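Local coordinates for ABC transporter periplasmic peptide-binding protein (Pseudoalteromonas, PDB 4QFL), which binds dipeptides in the periplasm, here Ala-Phe, and probably delivers them to an ABC transporter, at residues Thr288-Gly293 against Trp433-Pro438; Ile337-Ser342 against Asp441-Pro446; Gly506-Ala511 against Ile519-Phe524. One frame throughout, in Å; residues are numbered along the deposited sequence.

Contact 1 lies at the dipeptide site, and the other two contacts flank it. Its Trp433, Ala434 and Asp436 line the pocket for the alanine of the bound Ala-Phe. The centres of contacts 1 and 2 are about 7 Å apart, and Ile292 CB packs 3.4 Å from Ile337 O. Contact 3 is centred about 11 Å from contact 1. A probable hydrogen bond of 2.8 Å from Leu290 N to Pro523 O joins these two. Contacts 2 and 3 do not touch, with centres about 18 Å apart. The side chains of Phe443 in contact 2 and Arg508 in contact 3 are each about 8 Å from the alanine, and neither is among the residues that line the pocket.

Contact 1: residues Thr288-Gly293 against Trp433-Pro438; sequences TNLNIG and WAADTP. With ALA (alanine), chain C.
Leu290 holds CG beside its backbone N (chi1 -65°), and chi2 turns CD1 anti to CA, toward Pro438. CD1 ends 3.7 Å from Pro438 CA, while Leu290 CB lies against the methyl of Ala435. Trp433 has CG anti to its backbone N (chi1 -171°), and its indole lies under the nitrogen of the bound alanine. The two backbones run antiparallel. Ile292 and Trp433 form a hydrogen-bonded pair: Ile292 N gives to Trp433 O at 2.9 Å, and Trp433 N to Ile292 O at 2.8 Å. Next to them, Asn291 and Ala434 are a non-hydrogen-bonded pair. Here Asn291 CA makes a CA-H...O contact with Trp433 O at 3.2 Å. Past the strand end, Ala435 N still bonds to Leu290 O. A water lies within reach of both Leu290 O and Ala435 O.

This pairing leaves the N and O of Ala434 for the bound alanine. Ala434 N donates to the alanine O at 2.8 Å, and Ala434 O accepts from the alanine N. The same nitrogen reaches Asp436 OD1 at 2.8 Å, a contact that would favour a positive charge on it. It also sits 3.0 Å above one face of the Trp433 indole, offset toward the rim, with CZ2 the nearest ring carbon. Trp433 touches the phenylalanine as well. Ala434 O and Asp436 hold the amino end of the peptide, and Ala434 N holds the carbonyl O of its alanine; this is the dipeptide pocket of a family 5 periplasmic solute-binding protein.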
# COMPACT_ATOMS: atom_id res chain seq x y z
N THR A 288 -11.31 -9.56 7.60
CA THR A 288 -10.85 -10.04 6.32
C THR A 288 -10.33 -8.87 5.49
O THR A 288 -10.79 -7.74 5.65
CB THR A 288 -11.96 -10.75 5.54
OG1 THR A 288 -11.43 -11.21 4.30
CG2 THR A 288 -13.10 -9.80 5.25
N ASN A 289 -9.37 -9.13 4.61
CA ASN A 289 -8.70 -8.05 3.90
C ASN A 289 -8.03 -8.55 2.63
O ASN A 289 -7.50 -9.66 2.58
CB ASN A 289 -7.70 -7.37 4.85
CG ASN A 289 -6.86 -6.32 4.16
OD1 ASN A 289 -5.85 -6.64 3.53
ND2 ASN A 289 -7.24 -5.05 4.30
N LEU A 290 -8.08 -7.72 1.59
CA LEU A 290 -7.46 -8.05 0.32
C LEU A 290 -5.95 -7.81 0.40
O LEU A 290 -5.48 -6.68 0.42
CB LEU A 290 -8.04 -7.16 -0.77
CG LEU A 290 -9.51 -7.31 -1.14
CD1 LEU A 290 -9.94 -6.10 -1.94
CD2 LEU A 290 -9.72 -8.61 -1.93
N ASN A 291 -5.19 -8.89 0.49
CA ASN A 291 -3.75 -8.77 0.57
C ASN A 291 -3.10 -10.03 0.09
O ASN A 291 -3.75 -11.07 -0.01
CB ASN A 291 -3.30 -8.46 2.00
CG ASN A 291 -3.61 -9.59 2.97
OD1 ASN A 291 -4.65 -9.60 3.63
ND2 ASN A 291 -2.69 -10.53 3.07
N ILE A 292 -1.82 -9.94 -0.24
CA ILE A 292 -1.03 -11.11 -0.58
C ILE A 292 0.37 -10.99 -0.03
O ILE A 292 0.99 -9.93 -0.11
CB ILE A 292 -0.95 -11.31 -2.10
CG1 ILE A 292 -0.08 -12.53 -2.42
CG2 ILE A 292 -0.45 -10.04 -2.76
CD1 ILE A 292 -0.77 -13.86 -2.17
N GLY A 293 0.85 -12.07 0.58
CA GLY A 293 2.24 -12.20 0.97
C GLY A 293 2.91 -13.21 0.06
O GLY A 293 2.39 -14.33 -0.14
N TRP A 433 1.60 -7.24 -0.72
CA TRP A 433 0.84 -6.06 -1.04
C TRP A 433 -0.45 -6.08 -0.25
O TRP A 433 -1.16 -7.08 -0.22
CB TRP A 433 0.52 -6.06 -2.53
CG TRP A 433 -0.08 -4.80 -3.07
CD1 TRP A 433 -1.34 -4.65 -3.58
CD2 TRP A 433 0.55 -3.51 -3.20
NE1 TRP A 433 -1.53 -3.36 -4.00
CE2 TRP A 433 -0.38 -2.64 -3.78
CE3 TRP A 433 1.82 -3.02 -2.88
CZ2 TRP A 433 -0.09 -1.30 -4.04
CZ3 TRP A 433 2.10 -1.68 -3.14
CH2 TRP A 433 1.16 -0.84 -3.71
N ALA A 434 -0.74 -4.96 0.41
CA ALA A 434 -2.05 -4.74 0.97
C ALA A 434 -2.88 -3.86 0.01
O ALA A 434 -2.57 -2.69 -0.21
CB ALA A 434 -1.94 -4.11 2.35
N ALA A 435 -3.92 -4.43 -0.57
CA ALA A 435 -4.67 -3.75 -1.62
C ALA A 435 -5.19 -2.37 -1.22
O ALA A 435 -5.65 -2.18 -0.10
CB ALA A 435 -5.80 -4.64 -2.11
N ASP A 436 -5.11 -1.43 -2.16
CA ASP A 436 -5.60 -0.07 -1.93
C ASP A 436 -7.06 0.07 -2.34
O ASP A 436 -7.78 0.94 -1.85
CB ASP A 436 -4.75 0.94 -2.71
CG ASP A 436 -3.25 0.69 -2.60
OD1 ASP A 436 -2.68 0.86 -1.50
OD2 ASP A 436 -2.63 0.32 -3.63
N THR A 437 -7.51 -0.80 -3.24
CA THR A 437 -8.89 -0.79 -3.70
C THR A 437 -9.31 -2.24 -3.96
O THR A 437 -8.47 -3.14 -3.93
CB THR A 437 -9.04 -0.01 -5.02
OG1 THR A 437 -8.53 -0.79 -6.10
CG2 THR A 437 -8.29 1.31 -4.95
N PRO A 438 -10.61 -2.47 -4.18
CA PRO A 438 -11.09 -3.80 -4.55
C PRO A 438 -11.09 -4.02 -6.09
O PRO A 438 -11.62 -5.02 -6.59
CB PRO A 438 -12.51 -3.81 -3.99
CG PRO A 438 -12.94 -2.42 -4.12
CD PRO A 438 -11.73 -1.55 -3.92
N ALA C . -0.56 -0.94 -1.03
CA ALA C . 0.53 -0.40 -0.22
C ALA C . 1.34 -1.53 0.42
O ALA C . 0.81 -2.60 0.70
CB ALA C . -0.02 0.54 0.86
O HOH W 1 -5.52 -3.86 2.12

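Contact 2: residues Ile337-Ser342 against Asp441-Pro446; sequences ILPPTS and DNFFSP
The carbonyl O of Asp441 is gripped by two amides, those of Ser445 and of Phe444, whose ring packs on Ile337 and Leu338. Both N-to-O distances are 2.9 Å. Ser445 OG also bonds to Asp441 OD1 at 2.7 Å, on the syn side of the carboxylate. These bonds hold the turn that carries Phe443 and Phe444.

Leu338 CD2 fits between the two aromatic residues. It is tight against Phe443 CB at 3.3 Å and also meets Phe444 CE2. The Leu338 side chain crosses that of Phe444 at about a right angle. Pro339 and Phe443 meet tip to tip. Pro339 CD lies over the face of the Phe443 ring, 3.8 Å from its centroid, in a CH-pi contact. Pro339 also opens a type I beta turn that ends at Ser342, whose N bonds to Pro339 O. In the solute-binding fold the contact joins the loop after strand 332-333 to the segment that follows the pocket residues Trp433, Ala434 and Asp436.

Ile337 CG2 lies 3.9 Å from Phe444 CE1, and the two side chains slide past each other in opposite directions. No hydrogen bond crosses the contact. It buries Ile337 O and Phe443 O, and neither has a partner in the model. Helix 480-497 packs against it: the Tyr487 ring meets that of Phe444 with planes about 10° apart, and Ile494 touches both Ile337 and Phe444.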
# COMPACT_ATOMS: atom_id res chain seq x y z
N ILE A 337 -2.09 -15.27 -6.90
CA ILE A 337 -1.67 -14.00 -6.30
C ILE A 337 -2.86 -13.27 -5.66
O ILE A 337 -2.73 -12.58 -4.64
CB ILE A 337 -0.88 -13.09 -7.30
CG1 ILE A 337 -0.25 -11.92 -6.54
CG2 ILE A 337 -1.78 -12.58 -8.42
CD1 ILE A 337 0.62 -11.01 -7.36
N LEU A 338 -4.05 -13.45 -6.24
CA LEU A 338 -5.24 -12.77 -5.75
C LEU A 338 -5.83 -13.51 -4.57
O LEU A 338 -5.92 -14.73 -4.59
CB LEU A 338 -6.30 -12.67 -6.86
CG LEU A 338 -5.96 -11.78 -8.05
CD1 LEU A 338 -7.14 -11.67 -9.04
CD2 LEU A 338 -5.51 -10.41 -7.57
N PRO A 339 -6.23 -12.77 -3.52
CA PRO A 339 -6.94 -13.37 -2.39
C PRO A 339 -8.30 -13.87 -2.86
O PRO A 339 -8.82 -13.33 -3.84
CB PRO A 339 -7.09 -12.20 -1.41
CG PRO A 339 -7.01 -10.97 -2.26
CD PRO A 339 -6.05 -11.31 -3.35
N PRO A 340 -8.87 -14.88 -2.19
CA PRO A 340 -10.11 -15.50 -2.64
C PRO A 340 -11.29 -14.56 -2.59
O PRO A 340 -12.33 -14.88 -3.17
CB PRO A 340 -10.31 -16.66 -1.66
CG PRO A 340 -9.53 -16.28 -0.46
CD PRO A 340 -8.33 -15.54 -0.98
N THR A 341 -11.14 -13.41 -1.92
CA THR A 341 -12.20 -12.41 -1.86
C THR A 341 -12.16 -11.40 -3.00
O THR A 341 -13.05 -10.57 -3.13
CB THR A 341 -12.20 -11.65 -0.52
OG1 THR A 341 -10.86 -11.28 -0.18
CG2 THR A 341 -12.78 -12.52 0.60
N SER A 342 -11.12 -11.47 -3.83
CA SER A 342 -11.05 -10.65 -5.03
C SER A 342 -12.04 -11.17 -6.06
O SER A 342 -12.16 -12.38 -6.26
CB SER A 342 -9.63 -10.67 -5.61
OG SER A 342 -9.57 -10.02 -6.86
N ASP A 441 -7.00 -4.82 -10.69
CA ASP A 441 -5.82 -4.27 -11.32
C ASP A 441 -4.80 -3.83 -10.28
O ASP A 441 -3.61 -3.74 -10.55
CB ASP A 441 -6.17 -3.07 -12.20
CG ASP A 441 -4.94 -2.37 -12.72
OD1 ASP A 441 -4.34 -2.90 -13.68
OD2 ASP A 441 -4.56 -1.32 -12.16
N ASN A 442 -5.30 -3.56 -9.07
CA ASN A 442 -4.44 -3.08 -7.98
C ASN A 442 -3.43 -4.14 -7.49
O ASN A 442 -2.43 -3.80 -6.86
CB ASN A 442 -5.30 -2.53 -6.82
CG ASN A 442 -4.46 -1.81 -5.76
OD1 ASN A 442 -3.97 -0.70 -5.98
ND2 ASN A 442 -4.33 -2.43 -4.60
N PHE A 443 -3.68 -5.40 -7.81
CA PHE A 443 -2.75 -6.48 -7.48
C PHE A 443 -1.76 -6.72 -8.62
O PHE A 443 -0.86 -7.55 -8.49
CB PHE A 443 -3.49 -7.78 -7.19
CG PHE A 443 -3.98 -7.90 -5.78
CD1 PHE A 443 -3.12 -8.32 -4.76
CD2 PHE A 443 -5.29 -7.60 -5.46
CE1 PHE A 443 -3.55 -8.43 -3.46
CE2 PHE A 443 -5.74 -7.70 -4.16
CZ PHE A 443 -4.86 -8.12 -3.15
N PHE A 444 -1.93 -6.01 -9.73
CA PHE A 444 -1.14 -6.30 -10.92
C PHE A 444 -0.32 -5.12 -11.36
O PHE A 444 0.90 -5.15 -11.34
CB PHE A 444 -2.04 -6.78 -12.04
CG PHE A 444 -2.70 -8.10 -11.76
CD1 PHE A 444 -1.97 -9.29 -11.84
CD2 PHE A 444 -4.03 -8.17 -11.42
CE1 PHE A 444 -2.56 -10.51 -11.58
CE2 PHE A 444 -4.64 -9.39 -11.17
CZ PHE A 444 -3.91 -10.56 -11.25
N SER A 445 -1.00 -4.06 -11.77
CA SER A 445 -0.30 -2.89 -12.29
C SER A 445 0.72 -2.26 -11.32
O SER A 445 1.82 -1.91 -11.75
CB SER A 445 -1.29 -1.87 -12.85
OG SER A 445 -1.78 -2.32 -14.10
N PRO A 446 0.39 -2.12 -10.02
CA PRO A 446 1.37 -1.50 -9.12
C PRO A 446 2.49 -2.44 -8.67
O PRO A 446 3.34 -2.03 -7.88
CB PRO A 446 0.55 -1.12 -7.88
CG PRO A 446 -0.90 -1.31 -8.26
CD PRO A 446 -0.91 -2.34 -9.36

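Contact 3: residues Gly506-Ala511 against Ile519-Phe524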
# COMPACT_ATOMS: atom_id res chain seq x y z
N GLY A 506 -3.18 -12.74 4.86
CA GLY A 506 -3.36 -12.54 6.29
C GLY A 506 -4.69 -11.93 6.69
O GLY A 506 -5.44 -11.42 5.84
N MET A 507 -5.00 -12.01 7.98
CA MET A 507 -6.12 -11.27 8.58
C MET A 507 -5.60 -9.91 9.03
O MET A 507 -4.43 -9.77 9.40
CB MET A 507 -6.70 -12.02 9.78
CG MET A 507 -7.42 -13.31 9.43
SD MET A 507 -8.90 -12.97 8.48
CE MET A 507 -9.75 -11.91 9.62
N ARG A 508 -6.46 -8.90 8.98
CA ARG A 508 -6.09 -7.57 9.44
C ARG A 508 -6.42 -7.40 10.93
O ARG A 508 -7.58 -7.40 11.30
CB ARG A 508 -6.81 -6.52 8.60
CG ARG A 508 -6.31 -5.12 8.81
CD ARG A 508 -6.98 -4.13 7.87
NE ARG A 508 -6.23 -2.89 7.83
CZ ARG A 508 -6.39 -1.96 6.90
NH1 ARG A 508 -7.29 -2.13 5.94
NH2 ARG A 508 -5.65 -0.86 6.93
N PHE A 509 -5.40 -7.28 11.77
CA PHE A 509 -5.60 -7.11 13.22
C PHE A 509 -5.26 -5.70 13.70
O PHE A 509 -4.37 -5.05 13.18
CB PHE A 509 -4.71 -8.07 14.02
CG PHE A 509 -5.07 -9.52 13.90
CD1 PHE A 509 -6.05 -10.07 14.70
CD2 PHE A 509 -4.38 -10.34 13.01
CE1 PHE A 509 -6.37 -11.41 14.61
CE2 PHE A 509 -4.69 -11.69 12.91
CZ PHE A 509 -5.69 -12.22 13.71
N GLN A 510 -5.96 -5.25 14.74
CA GLN A 510 -5.55 -4.06 15.47
C GLN A 510 -5.97 -4.13 16.93
O GLN A 510 -7.10 -4.50 17.24
CB GLN A 510 -6.13 -2.80 14.85
CG GLN A 510 -5.74 -1.54 15.60
CD GLN A 510 -6.21 -0.31 14.89
OE1 GLN A 510 -7.36 0.11 15.06
NE2 GLN A 510 -5.35 0.27 14.07
N ALA A 511 -5.05 -3.77 17.82
CA ALA A 511 -5.37 -3.76 19.24
C ALA A 511 -5.62 -2.34 19.72
O ALA A 511 -4.98 -1.40 19.26
CB ALA A 511 -4.26 -4.40 20.05
N ILE A 519 -12.91 3.52 15.12
CA ILE A 519 -11.73 3.27 14.30
C ILE A 519 -12.05 2.33 13.14
O ILE A 519 -12.72 1.32 13.34
CB ILE A 519 -10.56 2.71 15.14
CG1 ILE A 519 -11.08 1.88 16.32
CG2 ILE A 519 -9.68 3.84 15.64
CD1 ILE A 519 -11.52 2.71 17.51
N THR A 520 -11.58 2.67 11.94
CA THR A 520 -11.85 1.86 10.75
C THR A 520 -10.62 1.20 10.11
O THR A 520 -9.68 1.88 9.68
CB THR A 520 -12.63 2.64 9.67
OG1 THR A 520 -11.90 3.81 9.29
CG2 THR A 520 -14.01 3.05 10.18
N LEU A 521 -10.65 -0.12 10.04
CA LEU A 521 -9.64 -0.91 9.33
C LEU A 521 -9.99 -1.16 7.85
O LEU A 521 -9.43 -0.51 6.95
CB LEU A 521 -9.48 -2.29 9.98
CG LEU A 521 -9.01 -2.39 11.43
CD1 LEU A 521 -8.83 -3.84 11.85
CD2 LEU A 521 -7.74 -1.62 11.61
N GLY A 522 -10.90 -2.10 7.61
CA GLY A 522 -11.40 -2.38 6.28
C GLY A 522 -10.68 -3.44 5.45
O GLY A 522 -9.55 -3.80 5.76
N PRO A 523 -11.34 -3.93 4.38
CA PRO A 523 -10.81 -4.98 3.50
C PRO A 523 -9.81 -4.42 2.47
O PRO A 523 -9.19 -5.16 1.71
CB PRO A 523 -12.06 -5.52 2.81
CG PRO A 523 -12.97 -4.34 2.74
CD PRO A 523 -12.70 -3.52 3.98
N PHE A 524 -9.64 -3.10 2.48
CA PHE A 524 -8.62 -2.45 1.66
C PHE A 524 -8.29 -1.06 2.19
O PHE A 524 -9.02 -0.51 3.02
CB PHE A 524 -9.06 -2.38 0.19
CG PHE A 524 -10.39 -1.69 -0.03
CD1 PHE A 524 -10.47 -0.31 -0.10
CD2 PHE A 524 -11.55 -2.43 -0.21
CE1 PHE A 524 -11.68 0.32 -0.31
CE2 PHE A 524 -12.76 -1.81 -0.42
CZ PHE A 524 -12.83 -0.44 -0.48
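Arg508 lies alongside Leu521, the two side chains sliding past each other in opposite directions. The arginine leaves the strand with CG anti to its backbone N (chi1 -169°) and stays extended from CG to NE. Its CD is 3.8 Å from Leu521 CB. Further out, the guanidinium reaches the backbone of the opposite segment. NH1 donates to Gly522 O at 2.8 Å, with an N-H...O angle of 150°. The acceptor lies close to the guanidinium plane, while the donor stands above the carbonyl plane of Gly522. Leu521 O is nearly as close to NH1, at 2.9 Å, but sits over one face of the guanidinium and the angle is too poor for a bond. NH2 makes a further bond to Gly525 O, so the group is held by two carbonyls of the same loop.

Gly522 has a positive phi (91°), and its backbone shape calls for glycine. Its N bonds to Glu287 OE2, which ties the loop to strand 282-287.

The two methyls of Leu521 pack on the strand. CD1 approaches Arg508 O at 3.8 Å, and CD2 packs on Gln510 CB at the same distance. Gln510 OE1 reaches Ile519 CB at 4.1 Å, and Gln510 NE2 is buried here with no partner in the model. The bound alanine and phenylalanine lie about 8 and 9 Å from the Arg508 side chain. This is structural packing near the dipeptide site of a periplasmic binding protein, in which an arginine on strand 500-513 holds the 519-525 loop by the carbonyls of Gly522 and Gly525.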